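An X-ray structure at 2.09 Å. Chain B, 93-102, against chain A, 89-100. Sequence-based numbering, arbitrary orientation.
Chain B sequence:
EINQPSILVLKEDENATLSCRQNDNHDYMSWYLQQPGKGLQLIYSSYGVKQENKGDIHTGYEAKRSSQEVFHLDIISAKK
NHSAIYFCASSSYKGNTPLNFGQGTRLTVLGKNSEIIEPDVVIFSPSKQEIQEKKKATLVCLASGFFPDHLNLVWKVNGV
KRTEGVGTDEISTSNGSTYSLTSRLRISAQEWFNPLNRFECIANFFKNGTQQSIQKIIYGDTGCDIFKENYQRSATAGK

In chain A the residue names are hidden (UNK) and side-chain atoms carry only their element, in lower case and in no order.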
# COMPACT_ATOMS: atom_id res chain seq x y z
N TYR B 93 -18.14 16.75 -13.14
CA TYR B 93 -17.61 17.92 -13.81
C TYR B 93 -16.55 18.51 -12.88
O TYR B 93 -16.44 18.13 -11.72
CB TYR B 93 -18.71 18.94 -14.12
CG TYR B 93 -19.67 19.18 -12.96
CD1 TYR B 93 -19.26 19.85 -11.82
CD2 TYR B 93 -20.99 18.74 -13.02
CE1 TYR B 93 -20.12 20.07 -10.76
CE2 TYR B 93 -21.86 18.95 -11.96
CZ TYR B 93 -21.42 19.62 -10.83
OH TYR B 93 -22.28 19.83 -9.78
N LYS B 94 -15.77 19.45 -13.41
CA LYS B 94 -14.79 20.10 -12.56
C LYS B 94 -15.45 21.15 -11.66
O LYS B 94 -16.47 21.75 -12.02
CB LYS B 94 -13.65 20.74 -13.36
CG LYS B 94 -12.59 21.35 -12.44
CD LYS B 94 -11.23 21.48 -13.07
CE LYS B 94 -11.05 22.86 -13.64
NZ LYS B 94 -9.64 23.09 -14.03
N GLY B 95 -14.85 21.36 -10.50
CA GLY B 95 -15.27 22.34 -9.53
C GLY B 95 -16.00 21.75 -8.34
O GLY B 95 -17.19 21.43 -8.41
N ASN B 96 -15.27 21.66 -7.24
CA ASN B 96 -15.75 21.24 -5.92
C ASN B 96 -16.74 20.08 -6.01
O ASN B 96 -17.87 20.13 -5.54
CB ASN B 96 -16.37 22.42 -5.17
CG ASN B 96 -16.49 22.16 -3.69
OD1 ASN B 96 -15.99 21.16 -3.19
ND2 ASN B 96 -17.15 23.07 -2.98
N THR B 97 -16.25 19.00 -6.62
CA THR B 97 -17.01 17.77 -6.80
C THR B 97 -15.97 16.67 -6.57
O THR B 97 -14.86 16.76 -7.12
CB THR B 97 -17.63 17.65 -8.19
OG1 THR B 97 -18.05 18.94 -8.64
CG2 THR B 97 -18.84 16.71 -8.17
N PRO B 98 -16.29 15.66 -5.77
CA PRO B 98 -15.28 14.65 -5.44
C PRO B 98 -14.75 13.96 -6.69
O PRO B 98 -15.49 13.69 -7.64
CB PRO B 98 -16.04 13.68 -4.53
CG PRO B 98 -17.47 13.86 -4.92
CD PRO B 98 -17.61 15.31 -5.23
N LEU B 99 -13.46 13.66 -6.67
CA LEU B 99 -12.83 12.87 -7.72
C LEU B 99 -12.89 11.41 -7.32
O LEU B 99 -12.71 11.05 -6.15
CB LEU B 99 -11.38 13.30 -7.93
CG LEU B 99 -11.09 14.63 -8.63
CD1 LEU B 99 -9.62 14.98 -8.49
CD2 LEU B 99 -11.49 14.56 -10.10
N ASN B 100 -13.14 10.55 -8.31
CA ASN B 100 -13.11 9.11 -8.12
C ASN B 100 -11.82 8.61 -8.75
O ASN B 100 -11.59 8.83 -9.94
CB ASN B 100 -14.32 8.44 -8.76
CG ASN B 100 -15.57 8.53 -7.90
OD1 ASN B 100 -15.79 9.53 -7.21
ND2 ASN B 100 -16.39 7.49 -7.94
N PHE B 101 -11.01 7.91 -7.98
CA PHE B 101 -9.70 7.51 -8.46
C PHE B 101 -9.70 6.03 -8.82
O PHE B 101 -10.46 5.24 -8.24
CB PHE B 101 -8.62 7.76 -7.41
CG PHE B 101 -8.17 9.19 -7.33
CD1 PHE B 101 -8.89 10.12 -6.62
CD2 PHE B 101 -7.00 9.59 -7.96
CE1 PHE B 101 -8.47 11.43 -6.54
CE2 PHE B 101 -6.57 10.90 -7.88
CZ PHE B 101 -7.31 11.82 -7.17
N GLY B 102 -8.81 5.66 -9.72
CA GLY B 102 -8.56 4.26 -9.95
C GLY B 102 -7.54 3.76 -8.95
O GLY B 102 -6.99 4.51 -8.14
N UNK A 89 -6.77 21.68 -2.38
CA UNK A 89 -7.40 22.99 -2.26
C UNK A 89 -7.59 23.59 -3.64
O UNK A 89 -6.85 23.29 -4.59
c UNK A 89 -6.58 23.94 -1.36
c UNK A 89 -6.29 23.28 -0.01
c UNK A 89 -5.29 24.34 -2.04
N UNK A 90 -8.57 24.48 -3.74
CA UNK A 90 -8.87 25.20 -4.97
C UNK A 90 -8.85 26.68 -4.66
O UNK A 90 -9.50 27.13 -3.71
n UNK A 90 -11.16 21.45 -8.54
n UNK A 90 -12.55 20.64 -6.91
c UNK A 90 -11.50 24.09 -7.61
c UNK A 90 -10.22 24.78 -5.57
c UNK A 90 -11.95 21.66 -7.50
n UNK A 90 -12.13 22.90 -7.03
c UNK A 90 -10.13 24.35 -7.01
N UNK A 91 -8.11 27.44 -5.47
CA UNK A 91 -8.03 28.88 -5.28
C UNK A 91 -9.29 29.60 -5.71
O UNK A 91 -9.57 30.70 -5.23
N UNK A 92 -10.05 28.99 -6.61
CA UNK A 92 -11.27 29.58 -7.15
C UNK A 92 -12.19 28.45 -7.56
O UNK A 92 -11.79 27.29 -7.65
o UNK A 92 -11.05 29.75 -9.55
c UNK A 92 -10.98 30.49 -8.34
N UNK A 93 -13.46 28.80 -7.78
CA UNK A 93 -14.42 27.81 -8.28
C UNK A 93 -13.93 27.17 -9.58
O UNK A 93 -14.08 25.96 -9.78
c UNK A 93 -15.79 28.46 -8.48
o UNK A 93 -15.69 29.71 -9.15
N UNK A 94 -13.32 27.96 -10.46
CA UNK A 94 -13.00 27.53 -11.82
C UNK A 94 -11.57 27.04 -12.02
O UNK A 94 -11.27 26.53 -13.11
o UNK A 94 -11.52 33.82 -11.14
c UNK A 94 -11.54 30.51 -12.69
c UNK A 94 -11.94 32.57 -11.54
c UNK A 94 -13.28 28.67 -12.81
c UNK A 94 -12.81 30.04 -12.35
c UNK A 94 -11.11 31.77 -12.29
c UNK A 94 -13.21 32.14 -11.20
c UNK A 94 -13.63 30.88 -11.61
N UNK A 95 -10.69 27.17 -11.03
CA UNK A 95 -9.28 26.92 -11.24
C UNK A 95 -8.87 25.53 -10.77
O UNK A 95 -9.67 24.71 -10.34
c UNK A 95 -8.36 29.25 -11.40
o UNK A 95 -8.91 28.27 -9.26
c UNK A 95 -8.41 27.99 -10.56
N UNK A 96 -7.57 25.28 -10.87
CA UNK A 96 -7.01 23.96 -10.65
C UNK A 96 -7.08 23.51 -9.20
O UNK A 96 -6.92 24.30 -8.27
c UNK A 96 -5.57 23.98 -11.09
n UNK A 96 -1.25 22.58 -12.00
c UNK A 96 -2.70 22.28 -12.29
c UNK A 96 -3.53 22.83 -11.16
c UNK A 96 -4.99 22.65 -11.36
N UNK A 97 -7.33 22.22 -9.02
CA UNK A 97 -7.19 21.59 -7.72
C UNK A 97 -5.72 21.28 -7.50
O UNK A 97 -5.06 20.73 -8.38
c UNK A 97 -8.04 20.32 -7.67
c UNK A 97 -8.27 19.60 -6.34
c UNK A 97 -9.22 20.40 -5.46
c UNK A 97 -8.82 18.20 -6.58
N UNK A 98 -5.20 21.63 -6.32
CA UNK A 98 -3.80 21.39 -6.00
C UNK A 98 -3.72 20.51 -4.76
O UNK A 98 -4.24 20.88 -3.70
c UNK A 98 -1.58 22.44 -5.52
o UNK A 98 -3.17 23.53 -6.95
c UNK A 98 -3.05 22.71 -5.78
N UNK A 99 -3.05 19.37 -4.89
CA UNK A 99 -2.95 18.39 -3.82
C UNK A 99 -1.75 18.66 -2.93
O UNK A 99 -0.70 19.13 -3.38
c UNK A 99 -6.10 15.09 -4.17
c UNK A 99 -4.15 16.37 -4.76
c UNK A 99 -4.66 16.51 -6.05
c UNK A 99 -2.84 16.97 -4.40
c UNK A 99 -5.88 15.95 -6.39
c UNK A 99 -4.88 15.65 -3.83
c UNK A 99 -6.60 15.24 -5.45
N UNK A 100 -1.90 18.30 -1.66
CA UNK A 100 -0.80 18.34 -0.73
C UNK A 100 0.11 17.14 -0.90
O UNK A 100 -0.17 16.21 -1.65

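Position 89 has three side-chain carbons, one bonded to the backbone and carrying the other two: A:Val89. It lies out of reach of chain B, and its N and O pair with O and N of position 98 at 3.0 and 2.9 Å.

Position 90 carries three carbons, a nitrogen, then a carbon bearing two more nitrogens, a guanidinium. It points toward chain B and covers the turn at B:Gly95 and B:Asn96; one terminal nitrogen lies 2.9 Å from B:Asn96 N, and B:Asn96 N and B:Gly95 C sit over one face of the group. This is A:Arg90, the near nitrogen being NH1. Both atoms of that pair are donors, so this is close packing without a hydrogen bond.

Position 91 has no side-chain atoms: A:Gly91, although a CB would have room here with respect to chain B.

Position 92 has one carbon and one oxygen, with nothing of chain B near: A:Ser92. Position 93 has the same composition, and its backbone makes the contact, the carbonyl O of 93 standing 3.8 Å from B:Gly95 CA: A:Ser93.

Position 94 has one carbon and a six-carbon ring bearing an oxygen. Its CA-to-CB bond points away; the carbonyl faces chain B instead, with O of 94 3.7 Å from B:Lys94 CE. This is A:Tyr94. A:Tyr94 N also gives a weak hydrogen bond to A:Ser92 OG, 3.0 Å.

Position 95 has a carbon carrying one oxygen and one carbon: A:Thr95. A:Thr95 OG1 and A:Ser92 OG are hydrogen-bonded at 2.6 Å, tying the loop to itself.

Position 96 has four carbons in a row ending in nitrogen: A:Lys96. It too points away from chain B.

Position 97 has four carbons forked at the second. It points toward chain B, and one branch carbon lies 3.8 Å from B:Leu99 CD1: A:Leu97, the atom being CD2.

Position 98 repeats the carbon-with-oxygen-and-carbon pattern: A:Thr98, out of reach of chain B.

Position 99 has one carbon and a six-carbon ring without oxygen. The ring carbon farthest from the backbone approaches B:Phe101 CZ at 3.9 Å, at the edge of the B:Phe101 ring; B:Leu99 CD1, 4.3 Å from the same carbon, lies at the edge of the ring of 99. This is A:Phe99, the carbon being CZ.

Position 100 has no side chain: A:Gly100, beyond contact.

The contact buries 355 Å² without a hydrogen bond across it. Two leucines and two phenylalanines form an apolar cluster, while A:Arg90 packs against a turn braced by the B:Thr97 OG1 to B:Gly95 O hydrogen bond of 2.6 Å. At B:Gly95, phi/psi of 103/102° itself calls for glycine, and an ideal CB would come within 3.3 Å of A:Ser93 O.

Chain A 89-100: VRGSSYTKLTFG
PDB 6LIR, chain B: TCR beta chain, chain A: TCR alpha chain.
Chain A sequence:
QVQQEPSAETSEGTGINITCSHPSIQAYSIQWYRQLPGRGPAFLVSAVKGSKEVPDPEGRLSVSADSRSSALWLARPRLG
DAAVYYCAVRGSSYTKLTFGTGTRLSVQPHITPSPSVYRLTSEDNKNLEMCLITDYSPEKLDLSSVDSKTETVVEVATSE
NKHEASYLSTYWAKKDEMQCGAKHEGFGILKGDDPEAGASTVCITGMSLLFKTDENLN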